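Bifunctional purine biosynthetic protein ADE5,7 (Cryptococcus neoformans var. grubii serotype A, PDB 7LVO) catalyses two ATP-dependent steps of de novo purine biosynthesis, the first by its N-terminal GAR synthetase half, present here, which joins phosphoribosylamine to glycine. Local coordinates at residues T251-P256 and L371-G376. Residues are numbered along the deposited sequence; the frame is centred on the assembly and turned at random.
Sequences TIVPMP and LGYKQG
Pro256 covers a face of the Tyr373 ring, while Met255 meets its CE1 and hydroxyl end, in a largely apolar surface contact between an outermost strand, 252-254, of a four-stranded antiparallel sheet in the ATP-grasp domain, with the residues just after it, and the loop leading into strand 377-384. The touching parts run nearly the same way, 10° apart, yet the CA atoms of Met255 and Tyr373 stay 7.9 Å apart, so side chains bridge the gap. Pro256 makes a CH-pi contact: its CD sits over the ring centre, 3.5 Å from the centroid and 3° off the normal. Proline suits this place because CD, bonded to the amide nitrogen, carries somewhat polarised hydrogens for the pi cloud. The methionine chain runs roughly perpendicular to the tyrosine; flexible and unbranched, it bends at chi3 (82°), bringing its methyl CE to 3.9 Å from CE1 of Tyr373. The tyrosine hydroxyl also reaches the backbone, with OH of Tyr373 2.9 Å from O of Pro254. Further along, branched Val253 and Leu371 offer methyls to each other, antiparallel and flank to flank, CG1 of the valine 4.1 Å from CD1 of the leucine; Leu371 also rests on Phe246 of the adjoining strand 240-248. Dispersion and CH-pi attraction probably account for much of the contact, while the long tyrosine brings a polar tip to the strand's carbonyl.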
ATOM      1  N   THR A 251       5.790   6.274 -18.810  1.00 28.06           N
ATOM      2  CA  THR A 251       4.787   5.243 -18.988  1.00 26.72           C
ATOM      3  C   THR A 251       4.185   4.854 -17.643  1.00 28.94           C
ATOM      4  O   THR A 251       4.890   4.766 -16.633  1.00 20.40           O
ATOM      5  CB  THR A 251       5.409   4.018 -19.658  1.00 26.96           C
ATOM      6  OG1 THR A 251       5.963   4.397 -20.926  1.00 24.09           O
ATOM      7  CG2 THR A 251       4.370   2.917 -19.846  1.00 25.25           C
ATOM      8  N   ILE A 252       2.873   4.637 -17.630  1.00 21.21           N
ATOM      9  CA  ILE A 252       2.167   4.170 -16.439  1.00 27.53           C
ATOM     10  C   ILE A 252       1.233   3.043 -16.855  1.00 31.16           C
ATOM     11  O   ILE A 252       0.411   3.217 -17.764  1.00 27.20           O
ATOM     12  CB  ILE A 252       1.393   5.306 -15.747  1.00 30.04           C
ATOM     13  CG1 ILE A 252       0.657   4.761 -14.519  1.00 30.92           C
ATOM     14  CG2 ILE A 252       0.434   5.978 -16.712  1.00 28.15           C
ATOM     15  CD1 ILE A 252       0.183   5.834 -13.556  1.00 27.99           C
ATOM     16  N   VAL A 253       1.370   1.889 -16.203  1.00 20.45           N
ATOM     17  CA  VAL A 253       0.589   0.699 -16.530  1.00 25.63           C
ATOM     18  C   VAL A 253      -0.262   0.312 -15.326  1.00 24.13           C
ATOM     19  O   VAL A 253       0.274  -0.171 -14.321  1.00 23.10           O
ATOM     20  CB  VAL A 253       1.499  -0.466 -16.949  1.00 21.28           C
ATOM     21  CG1 VAL A 253       0.681  -1.712 -17.247  1.00 24.66           C
ATOM     22  CG2 VAL A 253       2.348  -0.077 -18.168  1.00 23.71           C
ATOM     23  N   PRO A 254      -1.575   0.501 -15.375  1.00 24.23           N
ATOM     24  CA  PRO A 254      -2.403   0.151 -14.212  1.00 27.38           C
ATOM     25  C   PRO A 254      -2.586  -1.348 -14.066  1.00 25.80           C
ATOM     26  O   PRO A 254      -2.557  -2.104 -15.039  1.00 24.94           O
ATOM     27  CB  PRO A 254      -3.748   0.843 -14.497  1.00 26.99           C
ATOM     28  CG  PRO A 254      -3.494   1.795 -15.636  1.00 28.66           C
ATOM     29  CD  PRO A 254      -2.350   1.200 -16.419  1.00 28.72           C
ATOM     30  N   MET A 255      -2.771  -1.776 -12.826  1.00 30.22           N
ATOM     31  CA  MET A 255      -3.241  -3.119 -12.527  1.00 26.63           C
ATOM     32  C   MET A 255      -4.756  -3.105 -12.402  1.00 20.23           C
ATOM     33  O   MET A 255      -5.375  -2.042 -12.295  1.00 23.95           O
ATOM     34  CB  MET A 255      -2.609  -3.618 -11.234  1.00 28.75           C
ATOM     35  CG  MET A 255      -1.092  -3.509 -11.178  1.00 30.91           C
ATOM     36  SD  MET A 255      -0.426  -4.295  -9.691  1.00 26.21           S
ATOM     37  CE  MET A 255      -0.388  -6.000 -10.194  1.00 19.27           C
ATOM     38  N   PRO A 256      -5.394  -4.275 -12.422  1.00 26.90           N
ATOM     39  CA  PRO A 256      -6.849  -4.319 -12.220  1.00 30.03           C
ATOM     40  C   PRO A 256      -7.241  -3.608 -10.934  1.00 22.56           C
ATOM     41  O   PRO A 256      -6.612  -3.784  -9.887  1.00 21.50           O
ATOM     42  CB  PRO A 256      -7.156  -5.819 -12.159  1.00 24.06           C
ATOM     43  CG  PRO A 256      -6.053  -6.457 -12.953  1.00 26.92           C
ATOM     44  CD  PRO A 256      -4.826  -5.614 -12.691  1.00 19.55           C
ATOM     45  N   LEU A 371       3.672  -7.433 -19.799  1.00 46.79           N
ATOM     46  CA  LEU A 371       2.998  -7.256 -18.513  1.00 52.00           C
ATOM     47  C   LEU A 371       1.503  -7.455 -18.762  1.00 52.85           C
ATOM     48  O   LEU A 371       0.842  -6.563 -19.306  1.00 65.76           O
ATOM     49  CB  LEU A 371       3.293  -5.888 -17.922  1.00 42.44           C
ATOM     50  CG  LEU A 371       2.983  -5.683 -16.441  1.00 44.70           C
ATOM     51  CD1 LEU A 371       3.516  -4.320 -15.978  1.00 43.33           C
ATOM     52  CD2 LEU A 371       1.501  -5.794 -16.152  1.00 43.31           C
ATOM     53  N   GLY A 372       0.990  -8.624 -18.369  1.00 43.98           N
ATOM     54  CA  GLY A 372      -0.410  -8.938 -18.544  1.00 40.66           C
ATOM     55  C   GLY A 372      -1.012  -9.483 -17.261  1.00 40.43           C
ATOM     56  O   GLY A 372      -0.310  -9.756 -16.283  1.00 36.78           O
ATOM     57  N   TYR A 373      -2.335  -9.641 -17.287  1.00 33.41           N
ATOM     58  CA  TYR A 373      -3.088 -10.136 -16.142  1.00 41.78           C
ATOM     59  C   TYR A 373      -4.012 -11.261 -16.581  1.00 39.80           C
ATOM     60  O   TYR A 373      -4.674 -11.165 -17.621  1.00 39.26           O
ATOM     61  CB  TYR A 373      -3.896  -9.009 -15.489  1.00 32.66           C
ATOM     62  CG  TYR A 373      -3.073  -7.776 -15.191  1.00 30.79           C
ATOM     63  CD1 TYR A 373      -2.169  -7.756 -14.135  1.00 35.08           C
ATOM     64  CD2 TYR A 373      -3.202  -6.632 -15.962  1.00 28.05           C
ATOM     65  CE1 TYR A 373      -1.413  -6.632 -13.865  1.00 33.57           C
ATOM     66  CE2 TYR A 373      -2.451  -5.506 -15.699  1.00 33.79           C
ATOM     67  CZ  TYR A 373      -1.558  -5.513 -14.654  1.00 28.17           C
ATOM     68  OH  TYR A 373      -0.818  -4.386 -14.391  1.00 30.33           O
ATOM     69  N   LYS A 374      -4.055 -12.324 -15.782  1.00 34.84           N
ATOM     70  CA  LYS A 374      -4.883 -13.477 -16.099  1.00 38.85           C
ATOM     71  C   LYS A 374      -6.364 -13.139 -15.947  1.00 39.60           C
ATOM     72  O   LYS A 374      -6.747 -12.102 -15.400  1.00 42.38           O
ATOM     73  CB  LYS A 374      -4.523 -14.659 -15.204  1.00 39.62           C
ATOM     74  CG  LYS A 374      -4.653 -14.376 -13.721  1.00 41.17           C
ATOM     75  CD  LYS A 374      -4.125 -15.534 -12.869  1.00 39.02           C
ATOM     76  CE  LYS A 374      -5.196 -16.598 -12.638  1.00 45.57           C
ATOM     77  NZ  LYS A 374      -4.717 -17.670 -11.722  1.00 40.18           N
ATOM     78  N   GLN A 375      -7.206 -14.036 -16.450  1.00 42.04           N
ATOM     79  CA  GLN A 375      -8.647 -13.875 -16.321  1.00 48.56           C
ATOM     80  C   GLN A 375      -9.115 -14.391 -14.962  1.00 43.13           C
ATOM     81  O   GLN A 375      -8.468 -15.231 -14.329  1.00 49.14           O
ATOM     82  CB  GLN A 375      -9.372 -14.610 -17.443  1.00 43.86           C
ATOM     83  CG  GLN A 375      -8.925 -14.198 -18.839  1.00 54.77           C
ATOM     84  CD  GLN A 375      -9.710 -14.892 -19.935  1.00 74.37           C
ATOM     85  OE1 GLN A 375     -10.928 -15.054 -19.838  1.00 71.09           O
ATOM     86  NE2 GLN A 375      -9.014 -15.312 -20.986  1.00 69.83           N
ATOM     87  N   GLY A 376     -10.248 -13.868 -14.516  1.00 38.81           N
ATOM     88  CA  GLY A 376     -10.796 -14.217 -13.227  1.00 37.21           C
ATOM     89  C   GLY A 376     -10.571 -13.143 -12.180  1.00 30.78           C
ATOM     90  O   GLY A 376     -10.283 -11.983 -12.475  1.00 28.79           O
TER